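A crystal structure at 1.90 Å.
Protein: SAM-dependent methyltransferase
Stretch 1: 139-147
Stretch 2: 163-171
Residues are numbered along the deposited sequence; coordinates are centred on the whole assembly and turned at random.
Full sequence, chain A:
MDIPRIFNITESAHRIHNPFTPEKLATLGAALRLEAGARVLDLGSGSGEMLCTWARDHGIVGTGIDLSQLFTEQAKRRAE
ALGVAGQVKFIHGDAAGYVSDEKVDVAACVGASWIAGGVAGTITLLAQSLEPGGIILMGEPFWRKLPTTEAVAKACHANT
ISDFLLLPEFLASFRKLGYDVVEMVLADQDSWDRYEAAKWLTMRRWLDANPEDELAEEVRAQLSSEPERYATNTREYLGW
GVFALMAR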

# COMPACT_ATOMS: atom_id res chain seq x y z
N GLY A 139 2.85 -18.70 -32.11
CA GLY A 139 2.82 -17.26 -31.93
C GLY A 139 1.55 -16.99 -31.09
O GLY A 139 0.43 -17.30 -31.52
N GLU A 140 1.74 -16.46 -29.88
CA GLU A 140 0.65 -16.39 -28.90
C GLU A 140 0.77 -15.19 -27.96
O GLU A 140 1.89 -14.82 -27.58
CB GLU A 140 0.61 -17.68 -28.04
CG GLU A 140 0.21 -18.97 -28.76
CD GLU A 140 -1.25 -18.94 -29.17
OE1 GLU A 140 -1.58 -19.56 -30.22
OE2 GLU A 140 -2.07 -18.34 -28.42
N PRO A 141 -0.40 -14.66 -27.52
CA PRO A 141 -0.44 -13.68 -26.45
C PRO A 141 -0.28 -14.22 -25.05
O PRO A 141 -0.48 -15.43 -24.76
CB PRO A 141 -1.80 -12.96 -26.64
CG PRO A 141 -2.65 -13.95 -27.39
CD PRO A 141 -1.76 -15.00 -27.99
N PHE A 142 0.16 -13.33 -24.16
CA PHE A 142 0.31 -13.62 -22.75
C PHE A 142 0.20 -12.29 -22.01
O PHE A 142 0.19 -11.24 -22.67
CB PHE A 142 1.63 -14.39 -22.49
CG PHE A 142 2.86 -13.63 -22.85
CD1 PHE A 142 3.46 -12.79 -21.96
CD2 PHE A 142 3.38 -13.72 -24.14
CE1 PHE A 142 4.55 -12.03 -22.31
CE2 PHE A 142 4.53 -12.99 -24.48
CZ PHE A 142 5.10 -12.12 -23.58
N TRP A 143 0.09 -12.29 -20.67
CA TRP A 143 0.09 -11.02 -19.93
C TRP A 143 1.52 -10.50 -19.72
O TRP A 143 2.36 -11.15 -19.14
CB TRP A 143 -0.62 -11.15 -18.57
CG TRP A 143 -2.07 -11.45 -18.66
CD1 TRP A 143 -2.73 -12.53 -18.06
CD2 TRP A 143 -3.08 -10.73 -19.38
NE1 TRP A 143 -4.09 -12.47 -18.35
CE2 TRP A 143 -4.32 -11.39 -19.15
CE3 TRP A 143 -3.09 -9.55 -20.14
CZ2 TRP A 143 -5.52 -10.96 -19.74
CZ3 TRP A 143 -4.31 -9.12 -20.71
CH2 TRP A 143 -5.49 -9.83 -20.52
N ARG A 144 1.80 -9.32 -20.28
CA ARG A 144 3.03 -8.58 -20.00
C ARG A 144 3.00 -8.12 -18.54
O ARG A 144 4.02 -8.16 -17.89
CB ARG A 144 3.10 -7.35 -20.94
CG ARG A 144 4.24 -6.41 -20.69
CD ARG A 144 4.26 -5.30 -21.73
NE ARG A 144 5.37 -4.41 -21.44
CZ ARG A 144 5.37 -3.35 -20.67
NH1 ARG A 144 4.30 -2.93 -19.98
NH2 ARG A 144 6.53 -2.72 -20.52
N LYS A 145 1.84 -7.70 -18.09
CA LYS A 145 1.55 -7.62 -16.66
C LYS A 145 0.12 -7.86 -16.44
O LYS A 145 -0.69 -7.75 -17.31
CB LYS A 145 2.00 -6.29 -16.05
CG LYS A 145 1.32 -5.10 -16.56
CD LYS A 145 2.18 -3.87 -16.26
CE LYS A 145 1.37 -2.62 -16.47
NZ LYS A 145 2.27 -1.43 -16.60
N LEU A 146 -0.20 -8.15 -15.21
CA LEU A 146 -1.48 -8.66 -14.88
C LEU A 146 -2.48 -7.51 -14.88
O LEU A 146 -2.22 -6.51 -14.25
CB LEU A 146 -1.40 -9.35 -13.52
CG LEU A 146 -2.44 -10.41 -13.28
CD1 LEU A 146 -2.29 -11.59 -14.25
CD2 LEU A 146 -2.29 -10.89 -11.85
N PRO A 147 -3.57 -7.61 -15.64
CA PRO A 147 -4.52 -6.51 -15.58
C PRO A 147 -5.12 -6.45 -14.20
O PRO A 147 -5.20 -7.47 -13.50
CB PRO A 147 -5.58 -6.84 -16.63
CG PRO A 147 -5.09 -8.03 -17.35
CD PRO A 147 -3.95 -8.65 -16.59
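Stretch 2 163-171: DFLLLPEFL

Stretch 2 lies mainly against residues 140-143, with a smaller contact reaching Leu146. Residues 139-143 form the end of a strand that begins earlier in the chain. Residues 144-147 leave it as a loop. Stretch 2 runs extended through Phe164, Leu165 and Leu166. Leu166 holds the N-cap position, and the helix starts at Leu167 and continues past Leu171. The helix N-to-C direction makes 135° with that of the strand, so the helix crosses the strand obliquely, with an antiparallel sense. Their axes come within 8.0 Å.

The backbones come closest at the extended part of stretch 2. The CA of Phe142 is 5.1 Å from the CA of Phe164, and the CA of Trp143 is 4.6 Å from the CA of Leu166. At this point Trp143 N donates a hydrogen bond to Leu165 O at 2.8 Å. The Leu166 CA also approaches Trp143 O at 3.6 Å, with its hydrogen pointing well at the oxygen. Two waters fill gaps where the backbones do not meet directly. Water 1 donates to Pro141 O and accepts from Leu165 N, both at 2.9 Å. Water 2 donates to Trp143 O at 2.7 Å and accepts from Leu167 N at 2.9 Å, so it serves the first turn of the helix.

Phe164 is the largest bump on stretch 2, burying 110 Å² against stretch 1. Its side chain sits between Pro141 and Trp143. Pro141 CB lies over a face of the Phe164 ring, 4.2 Å from its centroid, and Pro141 CG reaches Phe164 CE1 at 3.6 Å. Towards Trp143 the ring presents its edge. The centroid of the Phe164 ring is 5.2 Å from that of the Trp143 six-membered ring, with the planes at 68°. Phe164 CB rests over the Trp143 five-membered ring, 3.6 Å from its centroid. The indole thus gives Phe164 a flat floor.

Phe142 fits the turn from the extended segment into the helix. Its CB is 3.2 Å from Leu165 O, a tight approach beside the backbone hydrogen bond. Its ring, with chi1 in the p well, is covered on one face by Leu167, whose CD1 is 4.0 Å from the ring centroid. Phe142 CB also meets Phe170 CD2 at 3.9 Å.

Phe170 points back from the helix toward the strand. Its chi1 is t. Glu140 CB lies at the edge of its ring, 3.6 Å from Phe170 CZ. Pro141 O lies over one face of the same ring, 4.0 Å from Phe170 CZ.

Leu166 closes the end near the loop. Its CA-to-CB bond points away from stretch 1, but the end of the side chain comes back. Leu166 CD2 touches Trp143 CB at 3.9 Å and Lys145 CA at 3.8 Å, and Leu146 CD1 meets Leu166 CG at 4.1 Å. Altogether the two stretches bury 614 Å², both sides summed.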

# COMPACT_ATOMS: atom_id res chain seq x y z
N ASP A 163 -7.82 -16.19 -19.36
CA ASP A 163 -7.56 -16.59 -20.76
C ASP A 163 -6.09 -16.58 -21.08
O ASP A 163 -5.66 -17.34 -21.94
CB ASP A 163 -8.30 -15.73 -21.80
CG ASP A 163 -9.74 -16.14 -22.00
OD1 ASP A 163 -10.04 -17.34 -21.94
OD2 ASP A 163 -10.61 -15.27 -22.14
N PHE A 164 -5.31 -15.74 -20.41
CA PHE A 164 -3.86 -15.61 -20.63
C PHE A 164 -3.13 -15.75 -19.32
O PHE A 164 -3.74 -15.70 -18.25
CB PHE A 164 -3.46 -14.26 -21.29
CG PHE A 164 -4.17 -13.98 -22.61
CD1 PHE A 164 -4.32 -14.96 -23.57
CD2 PHE A 164 -4.69 -12.73 -22.87
CE1 PHE A 164 -5.04 -14.74 -24.76
CE2 PHE A 164 -5.38 -12.50 -24.08
CZ PHE A 164 -5.57 -13.50 -24.99
N LEU A 165 -1.83 -15.98 -19.43
CA LEU A 165 -0.95 -16.15 -18.26
C LEU A 165 0.21 -15.17 -18.35
O LEU A 165 0.62 -14.78 -19.44
CB LEU A 165 -0.40 -17.58 -18.26
CG LEU A 165 -1.45 -18.70 -18.15
CD1 LEU A 165 -0.85 -20.08 -18.26
CD2 LEU A 165 -2.15 -18.61 -16.81
N LEU A 166 0.78 -14.82 -17.20
CA LEU A 166 2.04 -14.10 -17.19
C LEU A 166 3.11 -14.99 -17.83
O LEU A 166 2.98 -16.22 -17.85
CB LEU A 166 2.46 -13.71 -15.74
CG LEU A 166 1.52 -12.65 -15.14
CD1 LEU A 166 1.69 -12.73 -13.63
CD2 LEU A 166 1.90 -11.26 -15.58
N LEU A 167 4.16 -14.37 -18.38
CA LEU A 167 5.18 -15.14 -19.12
C LEU A 167 5.77 -16.38 -18.41
O LEU A 167 5.85 -17.44 -19.01
CB LEU A 167 6.33 -14.19 -19.52
CG LEU A 167 7.41 -14.83 -20.43
CD1 LEU A 167 6.85 -15.34 -21.76
CD2 LEU A 167 8.52 -13.83 -20.72
N PRO A 168 6.17 -16.28 -17.11
CA PRO A 168 6.68 -17.50 -16.49
C PRO A 168 5.66 -18.66 -16.52
O PRO A 168 6.01 -19.79 -16.85
CB PRO A 168 7.00 -17.06 -15.05
CG PRO A 168 7.15 -15.59 -15.10
CD PRO A 168 6.20 -15.13 -16.18
N GLU A 169 4.40 -18.37 -16.19
CA GLU A 169 3.36 -19.40 -16.16
C GLU A 169 3.03 -19.87 -17.58
O GLU A 169 2.73 -21.06 -17.80
CB GLU A 169 2.09 -18.86 -15.49
CG GLU A 169 2.09 -18.78 -13.94
CD GLU A 169 3.03 -17.67 -13.32
OE1 GLU A 169 3.42 -16.65 -13.99
OE2 GLU A 169 3.32 -17.81 -12.10
N PHE A 170 3.13 -18.97 -18.54
CA PHE A 170 2.89 -19.33 -19.94
C PHE A 170 3.98 -20.28 -20.45
O PHE A 170 3.70 -21.33 -21.03
CB PHE A 170 2.77 -18.08 -20.85
CG PHE A 170 2.21 -18.41 -22.22
CD1 PHE A 170 1.06 -19.17 -22.35
CD2 PHE A 170 2.86 -17.98 -23.37
CE1 PHE A 170 0.53 -19.50 -23.58
CE2 PHE A 170 2.31 -18.28 -24.61
CZ PHE A 170 1.17 -19.06 -24.72
N LEU A 171 5.24 -19.92 -20.19
CA LEU A 171 6.34 -20.84 -20.47
C LEU A 171 6.19 -22.18 -19.77
O LEU A 171 6.39 -23.23 -20.40
CB LEU A 171 7.68 -20.20 -20.13
CG LEU A 171 8.08 -19.02 -21.01
CD1 LEU A 171 9.22 -18.27 -20.35
CD2 LEU A 171 8.46 -19.55 -22.38
O HOH W 1 -1.18 -16.72 -22.21
O HOH W 2 4.83 -11.53 -18.24